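Local coordinates for protein taurocyamine kinase (Schistosoma mansoni, PDB 4WOE) that reversibly transfers a phosphate group from ATP to the guanidino compound taurocyamine, giving N-phosphotaurocyamine and ADP, with magnesium as cofactor, at residues Ala59-Ser64 with Cys268-Gly273; Arg121-Arg126 with Thr275-Val280; Gln303-His308 with Ile318-Asn323. The protein carries 4 engineered substitutions. All coordinates share one frame; numbering follows the deposited sequence.

Interaction 1 of 3, residues Ala59-Ser64 with Cys268-Gly273; sequences ALLPRS and CPSNLG. With 3S5 (Taurocyamine), chain E; NO3 (nitrate ion), chain I.
R63 and C268 bring two loops to a CA-CA distance of 5.1 Å, and no backbone hydrogen bond joins the segments; the 268-273 loop makes its own 3-10 turn, with N271 N bonded to C268 O. The C268 sulfur lies over one face of the R63 guanidinium, 3.4 Å above its plane and displaced toward the rim. The bend of the arginine chain at chi2 (-59°) runs CD and NE along C268 CB and brings the guanidinium to the sulfur. The guanidinium rotation is fixed by bonds near its own plane: NH1 reaches P62 O at 3.1 Å and also donates to taurocyamine O10, and NH2 reaches O08 at 3.0 Å. Backbone N-H groups of L60 and L61 hold the same sulfonate, L61 N at 2.9 Å from its O10. At the other end, taurocyamine N01 donates to S270 OG at 3.1 Å, so the two loops grip the substrate from both ends. C268 is the predicted active-site residue, and its SG is 3.7 Å from taurocyamine N01. L61 CD1 packs on S270 CB at 3.6 Å. Helix 74-84 touches L61, P62 and S270, helix 22-26 touches L61 and P62, and Y70 of helix 69-72 packs on P269.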
loop_
_atom_site.group_PDB
_atom_site.type_symbol
_atom_site.label_atom_id
_atom_site.label_comp_id
_atom_site.label_asym_id
_atom_site.label_seq_id
_atom_site.Cartn_x
_atom_site.Cartn_y
_atom_site.Cartn_z
ATOM N N ALA A 59 -2.238 12.759 14.169
ATOM C CA ALA A 59 -0.806 12.689 14.476
ATOM C C ALA A 59 -0.456 11.310 15.023
ATOM O O ALA A 59 -1.193 10.776 15.848
ATOM C CB ALA A 59 -0.413 13.782 15.473
ATOM N N LEU A 60 0.667 10.743 14.581
ATOM C CA LEU A 60 1.037 9.376 14.946
ATOM C C LEU A 60 1.824 9.321 16.250
ATOM O O LEU A 60 1.727 8.348 17.023
ATOM C CB LEU A 60 1.856 8.719 13.826
ATOM C CG LEU A 60 2.242 7.243 14.005
ATOM C CD1 LEU A 60 1.025 6.347 13.995
ATOM C CD2 LEU A 60 3.200 6.794 12.928
ATOM N N LEU A 61 2.609 10.364 16.488
ATOM C CA LEU A 61 3.555 10.390 17.608
ATOM C C LEU A 61 3.252 11.475 18.643
ATOM O O LEU A 61 2.542 12.441 18.342
ATOM C CB LEU A 61 4.979 10.582 17.068
ATOM C CG LEU A 61 5.407 9.467 16.115
ATOM C CD1 LEU A 61 6.681 9.826 15.372
ATOM C CD2 LEU A 61 5.583 8.172 16.887
ATOM N N PRO A 62 3.805 11.319 19.862
ATOM C CA PRO A 62 3.842 12.402 20.848
ATOM C C PRO A 62 4.952 13.372 20.529
ATOM O O PRO A 62 5.680 13.169 19.552
ATOM C CB PRO A 62 4.164 11.676 22.146
ATOM C CG PRO A 62 5.090 10.567 21.672
ATOM C CD PRO A 62 4.448 10.098 20.393
ATOM N N ARG A 63 5.098 14.396 21.364
ATOM C CA ARG A 63 6.295 15.207 21.346
ATOM C C ARG A 63 6.977 15.115 22.722
ATOM O O ARG A 63 6.626 14.268 23.545
ATOM C CB ARG A 63 5.956 16.651 20.959
ATOM C CG ARG A 63 5.291 16.777 19.562
ATOM C CD ARG A 63 6.200 16.216 18.459
ATOM N NE ARG A 63 5.706 16.482 17.105
ATOM C CZ ARG A 63 4.971 15.639 16.381
ATOM N NH1 ARG A 63 4.625 14.465 16.882
ATOM N NH2 ARG A 63 4.583 15.965 15.153
ATOM N N SER A 64 7.966 15.966 22.967
ATOM C CA SER A 64 8.679 15.902 24.227
ATOM C C SER A 64 8.665 17.264 24.911
ATOM O O SER A 64 8.929 18.289 24.273
ATOM C CB SER A 64 10.116 15.415 24.004
ATOM O OG SER A 64 10.683 15.994 22.848
ATOM N N CYS A 268 10.613 15.739 18.087
ATOM C CA CYS A 268 9.742 14.653 17.696
ATOM C C CYS A 268 10.555 13.368 17.639
ATOM O O CYS A 268 11.657 13.338 17.084
ATOM C CB CYS A 268 9.068 14.953 16.355
ATOM S SG CYS A 268 7.893 13.665 15.831
ATOM N N PRO A 269 10.028 12.298 18.245
ATOM C CA PRO A 269 10.707 10.996 18.266
ATOM C C PRO A 269 11.027 10.486 16.867
ATOM O O PRO A 269 11.884 9.618 16.711
ATOM C CB PRO A 269 9.688 10.082 18.959
ATOM C CG PRO A 269 8.901 11.001 19.823
ATOM C CD PRO A 269 8.822 12.310 19.090
ATOM N N SER A 270 10.346 11.021 15.859
ATOM C CA SER A 270 10.554 10.545 14.492
ATOM C C SER A 270 11.952 10.881 13.996
ATOM O O SER A 270 12.468 10.180 13.131
ATOM C CB SER A 270 9.514 11.132 13.531
ATOM O OG SER A 270 9.642 12.537 13.466
ATOM N N ASN A 271 12.555 11.932 14.561
ATOM C CA ASN A 271 13.851 12.431 14.104
ATOM C C ASN A 271 15.068 12.068 14.982
ATOM O O ASN A 271 16.111 12.711 14.877
ATOM C CB ASN A 271 13.802 13.964 13.966
ATOM C CG ASN A 271 12.950 14.436 12.788
ATOM O OD1 ASN A 271 13.116 13.983 11.654
ATOM N ND2 ASN A 271 12.046 15.370 13.058
ATOM N N LEU A 272 14.951 11.076 15.854
ATOM C CA LEU A 272 16.090 10.690 16.692
ATOM C C LEU A 272 17.207 9.993 15.886
ATOM O O LEU A 272 16.966 9.503 14.775
ATOM C CB LEU A 272 15.615 9.774 17.819
ATOM C CG LEU A 272 14.664 10.410 18.828
ATOM C CD1 LEU A 272 13.986 9.356 19.739
ATOM C CD2 LEU A 272 15.453 11.442 19.649
ATOM N N GLY A 273 18.416 9.935 16.448
ATOM C CA GLY A 273 19.545 9.256 15.814
ATOM C C GLY A 273 20.400 10.186 14.958
ATOM O O GLY A 273 21.072 11.079 15.475
HETATM N N01 3S5 E . 8.446 15.285 12.584
HETATM C C02 3S5 E . 7.163 15.093 12.433
HETATM N N03 3S5 E . 6.338 16.084 12.615
HETATM N N04 3S5 E . 6.684 13.860 12.082
HETATM C C05 3S5 E . 5.262 13.698 11.926
HETATM C C06 3S5 E . 4.726 12.830 13.063
HETATM S S07 3S5 E . 3.032 13.155 13.402
HETATM O O08 3S5 E . 2.713 14.630 13.232
HETATM O O09 3S5 E . 2.106 12.319 12.519
HETATM O O10 3S5 E . 2.819 12.734 14.834
HETATM N N NO3 I . 9.355 16.380 9.717
HETATM O O1 NO3 I . 10.117 15.981 10.660
HETATM O O2 NO3 I . 9.224 15.672 8.670
HETATM O O3 NO3 I . 8.729 17.485 9.815
#

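Interaction 2 of 3, residues Arg121-Arg126 with Thr275-Val280; sequences RVRLGR and TLRASV. With ADP (adenosine-5'-diphosphate), chain C.
R121, R123, R277 and S279 line one face of an antiparallel strand pair in the eight-stranded sheet of the phosphagen kinase catalytic domain, the segment directions 161° apart. Backbone bonds set the register: R121 with S279 and R123 with R277 are hydrogen-bonded pairs, flanking the non-hydrogen-bonded pair V122 with A278. Apolar contacts occupy the other face, where V122 CG2 meets A278 CB and V122 CG1 meets L276 CD2, each at 3.8 Å, beneath helix 236-250 and helix 331-355. The charged groups converge on ADP. O3B accepts from R123 NE at 2.6 Å, from R277 NE and from R121 NH1, and this shared anion brings three cationic groups together. The R121 chain, extended to NE, runs along the adenine, its CD 3.4 Å from ADP C5, before its guanidinium turns to the phosphate. R123 lays one guanidinium face over R277 CB, the two guanidinium planes 60° apart. R277 NH2 is held by a salt bridge to D320. S279 OG donates to ADP N7 at 2.8 Å. A water accepts from R121 NH1 and donates to R277 O and S279 OG. Where the pairing ends, G125 N donates to T275 OG1 at 2.8 Å, nearly straight at 177°.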
loop_
_atom_site.group_PDB
_atom_site.type_symbol
_atom_site.label_atom_id
_atom_site.label_comp_id
_atom_site.label_asym_id
_atom_site.label_seq_id
_atom_site.Cartn_x
_atom_site.Cartn_y
_atom_site.Cartn_z
ATOM N N ARG A 121 18.223 18.455 -1.288
ATOM C CA ARG A 121 18.225 19.078 0.022
ATOM C C ARG A 121 18.654 18.051 1.073
ATOM O O ARG A 121 18.221 16.900 1.021
ATOM C CB ARG A 121 16.825 19.622 0.321
ATOM C CG ARG A 121 16.616 20.352 1.657
ATOM C CD ARG A 121 15.172 20.847 1.694
ATOM N NE ARG A 121 14.758 21.503 2.934
ATOM C CZ ARG A 121 14.379 20.865 4.044
ATOM N NH1 ARG A 121 14.393 19.535 4.094
ATOM N NH2 ARG A 121 13.993 21.569 5.115
ATOM N N VAL A 122 19.516 18.442 2.005
ATOM C CA VAL A 122 19.787 17.581 3.161
ATOM C C VAL A 122 19.620 18.401 4.439
ATOM O O VAL A 122 20.093 19.530 4.512
ATOM C CB VAL A 122 21.213 16.944 3.124
ATOM C CG1 VAL A 122 21.359 15.914 4.256
ATOM C CG2 VAL A 122 21.479 16.278 1.792
ATOM N N ARG A 123 18.931 17.856 5.443
ATOM C CA ARG A 123 18.851 18.579 6.714
ATOM C C ARG A 123 19.093 17.721 7.934
ATOM O O ARG A 123 18.868 16.516 7.926
ATOM C CB ARG A 123 17.496 19.282 6.874
ATOM C CG ARG A 123 16.307 18.359 7.009
ATOM C CD ARG A 123 15.870 18.044 8.461
ATOM N NE ARG A 123 14.541 17.437 8.403
ATOM C CZ ARG A 123 14.158 16.336 9.044
ATOM N NH1 ARG A 123 14.995 15.702 9.850
ATOM N NH2 ARG A 123 12.918 15.884 8.885
ATOM N N LEU A 124 19.524 18.398 8.988
ATOM C CA LEU A 124 19.771 17.836 10.307
ATOM C C LEU A 124 18.959 18.621 11.321
ATOM O O LEU A 124 18.550 19.744 11.036
ATOM C CB LEU A 124 21.254 17.948 10.692
ATOM C CG LEU A 124 22.313 17.263 9.846
ATOM C CD1 LEU A 124 23.714 17.636 10.331
ATOM C CD2 LEU A 124 22.067 15.766 9.923
ATOM N N GLY A 125 18.778 18.049 12.510
ATOM C CA GLY A 125 18.268 18.787 13.652
ATOM C C GLY A 125 19.205 18.634 14.841
ATOM O O GLY A 125 19.901 17.622 14.941
ATOM N N ARG A 126 19.239 19.627 15.736
ATOM C CA ARG A 126 20.025 19.499 16.969
ATOM C C ARG A 126 19.310 20.130 18.158
ATOM O O ARG A 126 18.646 21.158 18.020
ATOM C CB ARG A 126 21.409 20.157 16.830
ATOM C CG ARG A 126 22.370 19.517 15.857
ATOM C CD ARG A 126 22.829 18.175 16.377
ATOM N NE ARG A 126 23.911 17.620 15.579
ATOM C CZ ARG A 126 23.742 16.763 14.574
ATOM N NH1 ARG A 126 22.523 16.359 14.228
ATOM N NH2 ARG A 126 24.798 16.296 13.918
ATOM N N THR A 275 18.975 12.172 12.756
ATOM C CA THR A 275 18.069 13.306 12.452
ATOM C C THR A 275 18.133 13.724 10.966
ATOM O O THR A 275 17.556 14.740 10.564
ATOM C CB THR A 275 18.375 14.556 13.333
ATOM O OG1 THR A 275 19.418 15.331 12.736
ATOM C CG2 THR A 275 18.795 14.151 14.742
ATOM N N LEU A 276 18.827 12.921 10.155
ATOM C CA LEU A 276 19.176 13.299 8.787
ATOM C C LEU A 276 18.094 12.919 7.758
ATOM O O LEU A 276 17.667 11.766 7.662
ATOM C CB LEU A 276 20.516 12.658 8.410
ATOM C CG LEU A 276 21.354 13.206 7.248
ATOM C CD1 LEU A 276 22.823 12.905 7.473
ATOM C CD2 LEU A 276 20.914 12.581 5.961
ATOM N N ARG A 277 17.667 13.903 6.975
ATOM C CA ARG A 277 16.747 13.648 5.880
ATOM C C ARG A 277 17.321 14.236 4.604
ATOM O O ARG A 277 17.343 15.451 4.435
ATOM C CB ARG A 277 15.363 14.240 6.181
ATOM C CG ARG A 277 14.287 13.845 5.178
ATOM C CD ARG A 277 12.912 14.390 5.579
ATOM N NE ARG A 277 12.567 15.620 4.882
ATOM C CZ ARG A 277 12.129 15.663 3.623
ATOM N NH1 ARG A 277 11.830 16.830 3.065
ATOM N NH2 ARG A 277 11.986 14.541 2.921
ATOM N N ALA A 278 17.822 13.371 3.729
ATOM C CA ALA A 278 18.321 13.789 2.419
ATOM C C ALA A 278 17.232 13.592 1.354
ATOM O O ALA A 278 16.686 12.498 1.199
ATOM C CB ALA A 278 19.572 13.012 2.054
ATOM N N SER A 279 16.904 14.649 0.624
ATOM C CA SER A 279 15.776 14.572 -0.295
ATOM C C SER A 279 16.039 15.194 -1.654
ATOM O O SER A 279 16.877 16.097 -1.802
ATOM C CB SER A 279 14.556 15.256 0.313
ATOM O OG SER A 279 14.740 16.658 0.290
ATOM N N VAL A 280 15.297 14.695 -2.637
ATOM C CA VAL A 280 15.150 15.353 -3.928
ATOM C C VAL A 280 13.694 15.706 -4.143
ATOM O O VAL A 280 12.808 15.070 -3.562
ATOM C CB VAL A 280 15.609 14.462 -5.105
ATOM C CG1 VAL A 280 17.082 14.152 -4.997
ATOM C CG2 VAL A 280 14.766 13.174 -5.166
HETATM P PB ADP C . 11.737 18.741 6.599
HETATM O O1B ADP C . 10.854 17.940 7.527
HETATM O O2B ADP C . 11.793 20.229 6.925
HETATM O O3B ADP C . 13.085 18.095 6.301
HETATM P PA ADP C . 9.438 19.140 4.886
HETATM O O1A ADP C . 8.800 19.664 6.147
HETATM O O2A ADP C . 8.799 18.011 4.114
HETATM O O3A ADP C . 10.969 18.692 5.168
HETATM O "O5'" ADP C . 9.662 20.381 3.893
HETATM C "C5'" ADP C . 9.610 21.747 4.311
HETATM C "C4'" ADP C . 10.112 22.596 3.150
HETATM O "O4'" ADP C . 11.319 22.030 2.606
HETATM C "C3'" ADP C . 9.107 22.627 2.007
HETATM O "O3'" ADP C . 9.149 23.932 1.414
HETATM C "C2'" ADP C . 9.677 21.660 0.995
HETATM O "O2'" ADP C . 9.262 21.953 -0.339
HETATM C "C1'" ADP C . 11.162 21.893 1.182
HETATM N N9 ADP C . 11.958 20.797 0.572
HETATM C C8 ADP C . 12.105 19.532 1.035
HETATM N N7 ADP C . 12.910 18.800 0.211
HETATM C C5 ADP C . 13.282 19.606 -0.802
HETATM C C6 ADP C . 14.128 19.472 -2.015
HETATM N N6 ADP C . 14.736 18.287 -2.299
HETATM N N1 ADP C . 14.271 20.561 -2.813
HETATM C C2 ADP C . 13.655 21.729 -2.525
HETATM N N3 ADP C . 12.880 21.922 -1.439
HETATM C C4 ADP C . 12.653 20.915 -0.562
HETATM O O HOH W 1 15.553 17.166 2.980
#

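Interaction 3 of 3, residues Gln303-His308 with Ile318-Asn323; sequences QPRGTH and IYDLSN. With ADP (adenosine-5'-diphosphate), chain C; NO3 (nitrate ion), chain I.
R305 and D320 form a hydrogen-bonded antiparallel pair in which R305 N meets D320 O at 2.7 Å and R305 CB lies 3.7 Å from D320 CB. At the next hydrogen-bonded pair, two residues back, Q303 N reaches S322 O at 2.8 Å. Further along, T307 OG1 donates to I318 O at 2.7 Å from above the carbonyl plane, while P304 CB rests against L321 CD2 on the opposite face of the sheet. The R305 chain runs extended from CG to NE, carrying NH1 to ADP O2A at 2.8 Å and NH2 to a nitrate oxygen. Q303 is the second-shell residue that steadies it: OE1 accepts from R305 NE at 2.8 Å, close to the guanidinium plane, so the group is held by its inner as well as its outer edge. OE1 also accepts from a water that is bonded to S322 OG and N323 O. The D320 carboxylate, whose chief partner is R277 on the next strand, is carried to the nucleotide side by chi1 (-176°), with OD2 3.3 Å from ADP N7. R305 bridges the alpha-phosphate and the nitrate, probably a crystallisation ion, consistent with a site that gathers positive charge around anions during phosphoryl transfer.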
loop_
_atom_site.group_PDB
_atom_site.type_symbol
_atom_site.label_atom_id
_atom_site.label_comp_id
_atom_site.label_asym_id
_atom_site.label_seq_id
_atom_site.Cartn_x
_atom_site.Cartn_y
_atom_site.Cartn_z
ATOM N N GLN A 303 11.173 6.937 1.588
ATOM C CA GLN A 303 9.848 7.482 1.866
ATOM C C GLN A 303 9.448 8.536 0.814
ATOM O O GLN A 303 10.205 9.474 0.565
ATOM C CB GLN A 303 9.790 8.119 3.267
ATOM C CG GLN A 303 8.462 8.867 3.543
ATOM C CD GLN A 303 8.494 9.745 4.783
ATOM O OE1 GLN A 303 9.187 10.781 4.827
ATOM N NE2 GLN A 303 7.728 9.347 5.804
ATOM N N PRO A 304 8.254 8.383 0.199
ATOM C CA PRO A 304 7.706 9.393 -0.718
ATOM C C PRO A 304 6.851 10.432 0.002
ATOM O O PRO A 304 6.127 10.085 0.930
ATOM C CB PRO A 304 6.838 8.558 -1.666
ATOM C CG PRO A 304 6.277 7.475 -0.753
ATOM C CD PRO A 304 7.380 7.193 0.281
ATOM N N ARG A 305 6.940 11.690 -0.412
ATOM C CA ARG A 305 6.020 12.724 0.079
ATOM C C ARG A 305 5.461 13.513 -1.088
ATOM O O ARG A 305 6.185 13.821 -2.042
ATOM C CB ARG A 305 6.711 13.689 1.054
ATOM C CG ARG A 305 7.195 13.067 2.351
ATOM C CD ARG A 305 7.955 14.097 3.221
ATOM N NE ARG A 305 8.497 13.494 4.443
ATOM C CZ ARG A 305 8.979 14.183 5.473
ATOM N NH1 ARG A 305 9.003 15.508 5.440
ATOM N NH2 ARG A 305 9.436 13.548 6.544
ATOM N N GLY A 306 4.177 13.856 -1.001
ATOM C CA GLY A 306 3.526 14.662 -2.014
ATOM C C GLY A 306 4.052 16.081 -1.986
ATOM O O GLY A 306 4.690 16.496 -1.020
ATOM N N THR A 307 3.813 16.824 -3.060
ATOM C CA THR A 307 4.173 18.230 -3.097
ATOM C C THR A 307 2.956 19.028 -3.527
ATOM O O THR A 307 3.083 20.148 -4.029
ATOM C CB THR A 307 5.325 18.516 -4.069
ATOM O OG1 THR A 307 4.885 18.255 -5.406
ATOM C CG2 THR A 307 6.549 17.661 -3.753
ATOM N N HIS A 308 1.776 18.437 -3.362
ATOM C CA HIS A 308 0.556 19.117 -3.776
ATOM C C HIS A 308 0.362 20.427 -3.029
ATOM O O HIS A 308 0.426 20.469 -1.797
ATOM C CB HIS A 308 -0.679 18.249 -3.571
ATOM C CG HIS A 308 -1.923 18.866 -4.136
ATOM N ND1 HIS A 308 -2.178 18.910 -5.491
ATOM C CD2 HIS A 308 -2.950 19.509 -3.534
ATOM C CE1 HIS A 308 -3.329 19.528 -5.696
ATOM N NE2 HIS A 308 -3.816 19.900 -4.525
ATOM N N ILE A 318 5.387 15.586 -9.385
ATOM C CA ILE A 318 6.560 15.963 -8.596
ATOM C C ILE A 318 6.506 15.467 -7.133
ATOM O O ILE A 318 5.603 15.825 -6.385
ATOM C CB ILE A 318 6.752 17.491 -8.603
ATOM C CG1 ILE A 318 6.901 17.977 -10.049
ATOM C CG2 ILE A 318 7.982 17.868 -7.782
ATOM C CD1 ILE A 318 7.382 19.410 -10.187
ATOM N N TYR A 319 7.480 14.647 -6.736
ATOM C CA TYR A 319 7.490 14.078 -5.390
ATOM C C TYR A 319 8.819 14.287 -4.651
ATOM O O TYR A 319 9.897 14.325 -5.250
ATOM C CB TYR A 319 7.171 12.576 -5.427
ATOM C CG TYR A 319 5.743 12.255 -5.813
ATOM C CD1 TYR A 319 4.806 11.878 -4.859
ATOM C CD2 TYR A 319 5.327 12.347 -7.136
ATOM C CE1 TYR A 319 3.508 11.596 -5.220
ATOM C CE2 TYR A 319 4.040 12.081 -7.497
ATOM C CZ TYR A 319 3.134 11.697 -6.546
ATOM O OH TYR A 319 1.841 11.431 -6.936
ATOM N N ASP A 320 8.694 14.426 -3.337
ATOM C CA ASP A 320 9.788 14.462 -2.387
ATOM C C ASP A 320 10.169 13.020 -2.096
ATOM O O ASP A 320 9.328 12.232 -1.631
ATOM C CB ASP A 320 9.351 15.214 -1.109
ATOM C CG ASP A 320 10.473 15.381 -0.079
ATOM O OD1 ASP A 320 11.217 14.410 0.200
ATOM O OD2 ASP A 320 10.605 16.502 0.467
ATOM N N LEU A 321 11.420 12.681 -2.389
ATOM C CA LEU A 321 11.986 11.354 -2.134
ATOM C C LEU A 321 13.161 11.414 -1.155
ATOM O O LEU A 321 14.103 12.163 -1.377
ATOM C CB LEU A 321 12.458 10.714 -3.440
ATOM C CG LEU A 321 11.375 10.452 -4.484
ATOM C CD1 LEU A 321 11.994 9.808 -5.708
ATOM C CD2 LEU A 321 10.225 9.583 -3.891
ATOM N N SER A 322 13.120 10.609 -0.094
ATOM C CA SER A 322 14.147 10.683 0.945
ATOM C C SER A 322 14.405 9.343 1.641
ATOM O O SER A 322 13.568 8.432 1.588
ATOM C CB SER A 322 13.753 11.729 1.986
ATOM O OG SER A 322 12.702 11.258 2.810
ATOM N N ASN A 323 15.566 9.217 2.283
ATOM C CA ASN A 323 15.812 8.049 3.127
ATOM C C ASN A 323 14.735 7.959 4.223
ATOM O O ASN A 323 14.418 8.954 4.879
ATOM C CB ASN A 323 17.206 8.107 3.756
ATOM C CG ASN A 323 17.461 9.413 4.512
ATOM O OD1 ASN A 323 17.491 10.501 3.912
ATOM N ND2 ASN A 323 17.680 9.312 5.825
HETATM P PB ADP C . 11.737 18.741 6.599
HETATM O O1B ADP C . 10.854 17.940 7.527
HETATM O O2B ADP C . 11.793 20.229 6.925
HETATM O O3B ADP C . 13.085 18.095 6.301
HETATM P PA ADP C . 9.438 19.140 4.886
HETATM O O1A ADP C . 8.800 19.664 6.147
HETATM O O2A ADP C . 8.799 18.011 4.114
HETATM O O3A ADP C . 10.969 18.692 5.168
HETATM O "O5'" ADP C . 9.662 20.381 3.893
HETATM C "C5'" ADP C . 9.610 21.747 4.311
HETATM C "C4'" ADP C . 10.112 22.596 3.150
HETATM O "O4'" ADP C . 11.319 22.030 2.606
HETATM C "C3'" ADP C . 9.107 22.627 2.007
HETATM O "O3'" ADP C . 9.149 23.932 1.414
HETATM C "C2'" ADP C . 9.677 21.660 0.995
HETATM O "O2'" ADP C . 9.262 21.953 -0.339
HETATM C "C1'" ADP C . 11.162 21.893 1.182
HETATM N N9 ADP C . 11.958 20.797 0.572
HETATM C C8 ADP C . 12.105 19.532 1.035
HETATM N N7 ADP C . 12.910 18.800 0.211
HETATM C C5 ADP C . 13.282 19.606 -0.802
HETATM C C6 ADP C . 14.128 19.472 -2.015
HETATM N N6 ADP C . 14.736 18.287 -2.299
HETATM N N1 ADP C . 14.271 20.561 -2.813
HETATM C C2 ADP C . 13.655 21.729 -2.525
HETATM N N3 ADP C . 12.880 21.922 -1.439
HETATM C C4 ADP C . 12.653 20.915 -0.562
HETATM N N NO3 I . 9.355 16.380 9.717
HETATM O O1 NO3 I . 10.117 15.981 10.660
HETATM O O2 NO3 I . 9.224 15.672 8.670
HETATM O O3 NO3 I . 8.729 17.485 9.815
HETATM O O HOH W 2 10.287 12.022 1.434
HETATM O O HOH W 3 11.882 10.574 5.505
#

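Overall arrangement
Along the chain the segments of interactions 1 and 2 alternate, and interaction 3 follows both. Interactions 2 and 3 share the eight-stranded antiparallel sheet of the first repeat: strands 117-126, 277-283, 318-323 and 302-305 lie side by side, the last at its edge, and the two contact centres are about 13 Å apart. They meet through the R277-D320 salt bridge. Interaction 1 instead joins a loop of the N-terminal family region to one of the catalytic region; its centre is about 15 Å from that of interaction 2, which it touches where N271 OD1 approaches R123 NH1. Interactions 1 and 3, centres about 19 Å apart, both bind the nitrate. This is consistent with interaction 1 holding taurocyamine and interactions 2 and 3 holding ADP at one active site.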